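Long-range contact in intracellular protease/amidase (Salmonella enterica subsp. enterica serovar Typhimurium, PDB 4K2H), which is of unknown function but binds zinc and, as a member of the DJ-1/PfpI family, may act as a peptidase: residues Leu72-Ala83 / Ala106-His116. The protein carries 1 engineered substitution. Sequence-based numbering, arbitrary orientation.
Engineered in segment 106-116: Ala106 (natural residue Cys).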
ATOM      1  N   LEU A  72      -8.408   8.563  -8.168  1.00 26.20           N
ATOM      2  CA  LEU A  72      -7.604   9.765  -7.933  1.00 26.53           C
ATOM      3  C   LEU A  72      -7.009   9.704  -6.545  1.00 26.03           C
ATOM      4  O   LEU A  72      -7.677  10.017  -5.577  1.00 27.15           O
ATOM      5  CB  LEU A  72      -8.445  11.022  -8.109  1.00 27.50           C
ATOM      6  CG  LEU A  72      -9.144  11.153  -9.463  1.00 27.87           C
ATOM      7  CD1 LEU A  72     -10.156  12.279  -9.366  1.00 29.70           C
ATOM      8  CD2 LEU A  72      -8.146  11.447 -10.568  1.00 28.03           C
ATOM      9  N   PRO A  73      -5.762   9.232  -6.427  1.00 25.89           N
ATOM     10  CA  PRO A  73      -5.103   9.194  -5.111  1.00 25.58           C
ATOM     11  C   PRO A  73      -4.883  10.584  -4.538  1.00 25.32           C
ATOM     12  O   PRO A  73      -5.006  11.564  -5.236  1.00 25.74           O
ATOM     13  CB  PRO A  73      -3.757   8.504  -5.371  1.00 25.86           C
ATOM     14  CG  PRO A  73      -3.679   8.219  -6.824  1.00 26.13           C
ATOM     15  CD  PRO A  73      -4.977   8.593  -7.497  1.00 25.97           C
ATOM     16  N   GLY A  74      -4.580  10.653  -3.256  1.00 25.79           N
ATOM     17  CA  GLY A  74      -4.253  11.895  -2.594  1.00 26.47           C
ATOM     18  C   GLY A  74      -2.763  12.107  -2.559  1.00 27.32           C
ATOM     19  O   GLY A  74      -2.042  11.789  -3.553  1.00 27.82           O
ATOM     20  N   GLY A  75      -2.298  12.612  -1.413  1.00 28.20           N
ATOM     21  CA  GLY A  75      -0.964  13.192  -1.263  1.00 28.80           C
ATOM     22  C   GLY A  75      -0.985  14.698  -1.501  1.00 29.69           C
ATOM     23  O   GLY A  75      -1.610  15.163  -2.458  1.00 30.51           O
ATOM     24  N   PRO A  76      -0.314  15.476  -0.634  1.00 30.71           N
ATOM     25  CA  PRO A  76      -0.470  16.937  -0.725  1.00 31.57           C
ATOM     26  C   PRO A  76      -0.016  17.502  -2.060  1.00 31.74           C
ATOM     27  O   PRO A  76      -0.792  18.226  -2.702  1.00 33.68           O
ATOM     28  CB  PRO A  76       0.381  17.486   0.444  1.00 32.39           C
ATOM     29  CG  PRO A  76       1.129  16.310   1.033  1.00 31.83           C
ATOM     30  CD  PRO A  76       0.460  15.056   0.557  1.00 31.01           C
ATOM     31  N   GLN A  77       1.177  17.121  -2.523  1.00 30.39           N
ATOM     32  CA  GLN A  77       1.601  17.507  -3.867  1.00 31.31           C
ATOM     33  C   GLN A  77       0.916  16.685  -4.943  1.00 29.50           C
ATOM     34  O   GLN A  77       0.763  17.154  -6.046  1.00 31.38           O
ATOM     35  CB  GLN A  77       3.106  17.401  -4.066  1.00 33.23           C
ATOM     36  CG  GLN A  77       3.878  18.507  -3.370  1.00 36.45           C
ATOM     37  CD  GLN A  77       3.888  18.296  -1.893  1.00 39.52           C
ATOM     38  OE1 GLN A  77       4.366  17.269  -1.414  1.00 43.41           O
ATOM     39  NE2 GLN A  77       3.318  19.236  -1.152  1.00 43.97           N
ATOM     40  N   GLY A  78       0.574  15.446  -4.665  1.00 27.42           N
ATOM     41  CA  GLY A  78      -0.043  14.632  -5.675  1.00 27.55           C
ATOM     42  C   GLY A  78      -1.338  15.284  -6.125  1.00 27.88           C
ATOM     43  O   GLY A  78      -1.586  15.450  -7.298  1.00 27.25           O
ATOM     44  N   SER A  79      -2.165  15.666  -5.171  1.00 28.78           N
ATOM     45  CA  SER A  79      -3.464  16.182  -5.529  1.00 30.76           C
ATOM     46  C   SER A  79      -3.329  17.610  -6.115  1.00 30.32           C
ATOM     47  O   SER A  79      -3.988  17.925  -7.094  1.00 30.18           O
ATOM     48  CB  SER A  79      -4.438  16.035  -4.360  1.00 31.75           C
ATOM     49  OG  SER A  79      -3.968  16.765  -3.268  1.00 35.27           O
ATOM     50  N   ALA A  80      -2.389  18.410  -5.624  1.00 30.62           N
ATOM     51  CA  ALA A  80      -2.095  19.700  -6.256  1.00 31.28           C
ATOM     52  C   ALA A  80      -1.606  19.528  -7.690  1.00 30.55           C
ATOM     53  O   ALA A  80      -1.985  20.301  -8.566  1.00 31.43           O
ATOM     54  CB  ALA A  80      -1.065  20.506  -5.439  1.00 32.13           C
ATOM     55  N   ASN A  81      -0.778  18.520  -7.945  1.00 29.88           N
ATOM     56  CA  ASN A  81      -0.274  18.313  -9.294  1.00 29.64           C
ATOM     57  C   ASN A  81      -1.373  17.741 -10.209  1.00 29.52           C
ATOM     58  O   ASN A  81      -1.445  18.101 -11.382  1.00 29.78           O
ATOM     59  CB  ASN A  81       0.977  17.431  -9.305  1.00 29.83           C
ATOM     60  CG  ASN A  81       2.196  18.123  -8.703  1.00 31.49           C
ATOM     61  OD1 ASN A  81       2.364  19.331  -8.818  1.00 32.27           O
ATOM     62  ND2 ASN A  81       3.064  17.342  -8.065  1.00 31.02           N
ATOM     63  N   LEU A  82      -2.242  16.881  -9.700  1.00 28.54           N
ATOM     64  CA  LEU A  82      -3.422  16.486 -10.515  1.00 28.83           C
ATOM     65  C   LEU A  82      -4.248  17.704 -10.899  1.00 29.87           C
ATOM     66  O   LEU A  82      -4.609  17.864 -12.059  1.00 30.17           O
ATOM     67  CB  LEU A  82      -4.327  15.488  -9.773  1.00 27.59           C
ATOM     68  CG  LEU A  82      -3.769  14.082  -9.605  1.00 26.57           C
ATOM     69  CD1 LEU A  82      -4.628  13.242  -8.688  1.00 27.14           C
ATOM     70  CD2 LEU A  82      -3.608  13.388 -10.936  1.00 26.34           C
ATOM     71  N   ALA A  83      -4.525  18.567  -9.919  1.00 31.68           N
ATOM     72  CA  ALA A  83      -5.434  19.715 -10.104  1.00 32.59           C
ATOM     73  C   ALA A  83      -4.882  20.754 -11.095  1.00 33.51           C
ATOM     74  O   ALA A  83      -5.645  21.417 -11.819  1.00 34.55           O
ATOM     75  CB  ALA A  83      -5.754  20.374  -8.764  1.00 32.85           C
ATOM     76  N   ALA A 106      -8.975  10.705  -0.011  1.00 29.92           N
ATOM     77  CA  ALA A 106      -8.208  11.597   0.879  1.00 31.16           C
ATOM     78  C   ALA A 106      -8.300  13.050   0.395  1.00 31.74           C
ATOM     79  O   ALA A 106      -9.402  13.543   0.255  1.00 32.30           O
ATOM     80  CB  ALA A 106      -6.763  11.123   1.027  1.00 31.05           C
ATOM     81  N   SER A 107      -7.192  13.743   0.139  1.00 31.31           N
ATOM     82  CA  SER A 107      -7.288  15.146  -0.277  1.00 31.68           C
ATOM     83  C   SER A 107      -7.935  15.382  -1.654  1.00 31.37           C
ATOM     84  O   SER A 107      -8.354  16.500  -1.936  1.00 33.66           O
ATOM     85  CB  SER A 107      -5.917  15.854  -0.198  1.00 33.26           C
ATOM     86  OG  SER A 107      -5.058  15.476  -1.260  1.00 33.58           O
ATOM     87  N   ALA A 108      -8.036  14.343  -2.490  1.00 30.88           N
ATOM     88  CA  ALA A 108      -8.275  14.497  -3.931  1.00 30.15           C
ATOM     89  C   ALA A 108      -9.672  15.007  -4.303  1.00 30.03           C
ATOM     90  O   ALA A 108      -9.826  15.705  -5.301  1.00 28.56           O
ATOM     91  CB  ALA A 108      -8.008  13.184  -4.650  1.00 30.48           C
ATOM     92  N   ALA A 109     -10.681  14.677  -3.504  1.00 29.95           N
ATOM     93  CA  ALA A 109     -12.017  15.228  -3.763  1.00 31.49           C
ATOM     94  C   ALA A 109     -12.046  16.756  -3.580  1.00 32.88           C
ATOM     95  O   ALA A 109     -12.657  17.480  -4.376  1.00 35.95           O
ATOM     96  CB  ALA A 109     -13.061  14.555  -2.887  1.00 31.71           C
ATOM     97  N   ALA A 110     -11.399  17.259  -2.544  1.00 33.49           N
ATOM     98  CA  ALA A 110     -11.378  18.697  -2.332  1.00 35.41           C
ATOM     99  C   ALA A 110     -10.462  19.370  -3.359  1.00 38.09           C
ATOM    100  O   ALA A 110     -10.871  20.304  -4.058  1.00 39.61           O
ATOM    101  CB  ALA A 110     -10.911  19.005  -0.923  1.00 35.81           C
ATOM    102  N   ARG A 111      -9.232  18.868  -3.461  1.00 40.41           N
ATOM    103  CA  ARG A 111      -8.171  19.515  -4.258  1.00 43.23           C
ATOM    104  C   ARG A 111      -8.304  19.362  -5.742  1.00 41.05           C
ATOM    105  O   ARG A 111      -7.826  20.220  -6.463  1.00 46.71           O
ATOM    106  CB  ARG A 111      -6.783  18.990  -3.891  1.00 45.43           C
ATOM    107  CG  ARG A 111      -6.359  19.258  -2.471  1.00 49.67           C
ATOM    108  CD  ARG A 111      -5.966  20.703  -2.246  1.00 56.12           C
ATOM    109  NE  ARG A 111      -5.284  20.815  -0.963  1.00 62.11           N
ATOM    110  CZ  ARG A 111      -4.036  20.407  -0.729  1.00 70.85           C
ATOM    111  NH1 ARG A 111      -3.271  19.882  -1.698  1.00 68.42           N
ATOM    112  NH2 ARG A 111      -3.537  20.539   0.496  1.00 79.90           N
ATOM    113  N   VAL A 112      -8.896  18.277  -6.220  1.00 37.62           N
ATOM    114  CA  VAL A 112      -8.981  18.076  -7.653  1.00 37.09           C
ATOM    115  C   VAL A 112     -10.387  18.414  -8.155  1.00 37.70           C
ATOM    116  O   VAL A 112     -10.549  19.196  -9.098  1.00 38.49           O
ATOM    117  CB  VAL A 112      -8.560  16.638  -8.082  1.00 37.03           C
ATOM    118  CG1 VAL A 112      -8.482  16.543  -9.591  1.00 35.66           C
ATOM    119  CG2 VAL A 112      -7.210  16.245  -7.495  1.00 36.74           C
ATOM    120  N   LEU A 113     -11.407  17.840  -7.538  1.00 37.24           N
ATOM    121  CA  LEU A 113     -12.767  18.051  -8.034  1.00 37.15           C
ATOM    122  C   LEU A 113     -13.358  19.346  -7.462  1.00 38.37           C
ATOM    123  O   LEU A 113     -13.855  20.181  -8.212  1.00 38.04           O
ATOM    124  CB  LEU A 113     -13.656  16.860  -7.695  1.00 36.04           C
ATOM    125  CG  LEU A 113     -13.081  15.514  -8.105  1.00 35.61           C
ATOM    126  CD1 LEU A 113     -14.071  14.402  -7.851  1.00 34.95           C
ATOM    127  CD2 LEU A 113     -12.652  15.547  -9.561  1.00 36.34           C
ATOM    128  N   GLY A 114     -13.297  19.503  -6.143  1.00 40.20           N
ATOM    129  CA  GLY A 114     -13.909  20.658  -5.473  1.00 44.59           C
ATOM    130  C   GLY A 114     -13.234  21.967  -5.854  1.00 45.91           C
ATOM    131  O   GLY A 114     -13.894  22.944  -6.204  1.00 48.93           O
ATOM    132  N   ALA A 115     -11.909  21.974  -5.821  1.00 46.69           N
ATOM    133  CA  ALA A 115     -11.139  23.160  -6.227  1.00 48.84           C
ATOM    134  C   ALA A 115     -11.361  23.584  -7.686  1.00 47.51           C
ATOM    135  O   ALA A 115     -10.830  24.603  -8.103  1.00 51.73           O
ATOM    136  CB  ALA A 115      -9.654  22.936  -5.973  1.00 48.91           C
ATOM    137  N   HIS A 116     -12.106  22.799  -8.461  1.00 44.93           N
ATOM    138  CA  HIS A 116     -12.428  23.152  -9.834  1.00 42.18           C
ATOM    139  C   HIS A 116     -13.910  23.263 -10.082  1.00 43.57           C
ATOM    140  O   HIS A 116     -14.339  23.483 -11.224  1.00 43.52           O
ATOM    141  CB  HIS A 116     -11.822  22.125 -10.775  1.00 40.81           C
ATOM    142  CG  HIS A 116     -10.400  22.404 -11.088  1.00 40.44           C
ATOM    143  ND1 HIS A 116      -9.992  23.608 -11.608  1.00 41.79           N
ATOM    144  CD2 HIS A 116      -9.280  21.667 -10.920  1.00 41.13           C
ATOM    145  CE1 HIS A 116      -8.678  23.599 -11.758  1.00 41.85           C
ATOM    146  NE2 HIS A 116      -8.221  22.431 -11.350  1.00 41.63           N
TER
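His116 and Arg111 each turn an edge to helix 76-83. The His116 ring meets the carbonyl of Ala83 edge-on, and its NE2 donates a nearly straight hydrogen bond to Ala83 O (2.8 Å, 163°). The donor is somewhat tilted from the carbonyl plane. Val112 O also lies at the edge of this ring. Arg111 bends at chi2 (-75°), which carries its guanidinium back over the start of helix 76-83. There NH1 makes a weak bond to Pro76 O, which lies in the guanidinium plane.

Deeper in, Ser79 OG and Ser107 OG are hydrogen-bonded at 2.6 Å. Both hydroxyls sit between their own backbone N and carbonyl carbon, which brings them together. Toward the C-terminal end, Val112 CG2 packs on Leu82 CB at 3.8 Å. Leu72 and Leu113 meet through their methyls, CD1 to CD2, at 4.1 Å. Ala108 CB lies close to Leu72 O. Val92 of helix 86-97 touches Leu72 and Leu113.

The two helices run nearly parallel, 15° apart, 8.2 Å between axes. They follow parallel strands 69-72 and 101-104 of the central sheet. Ala106, engineered from Cys, sits in the turn after strand 101-104. Its positive phi is consistent with the nucleophile elbow of this superfamily. Gly75, the N-cap of helix 76-83, is near the zinc ligand Glu16.

The buried hydroxyls thus satisfy each other. Arg111 adds a weak bond at the rim, His116 closes the exposed end, and apolar contacts face strand 101-104 and helix 86-97.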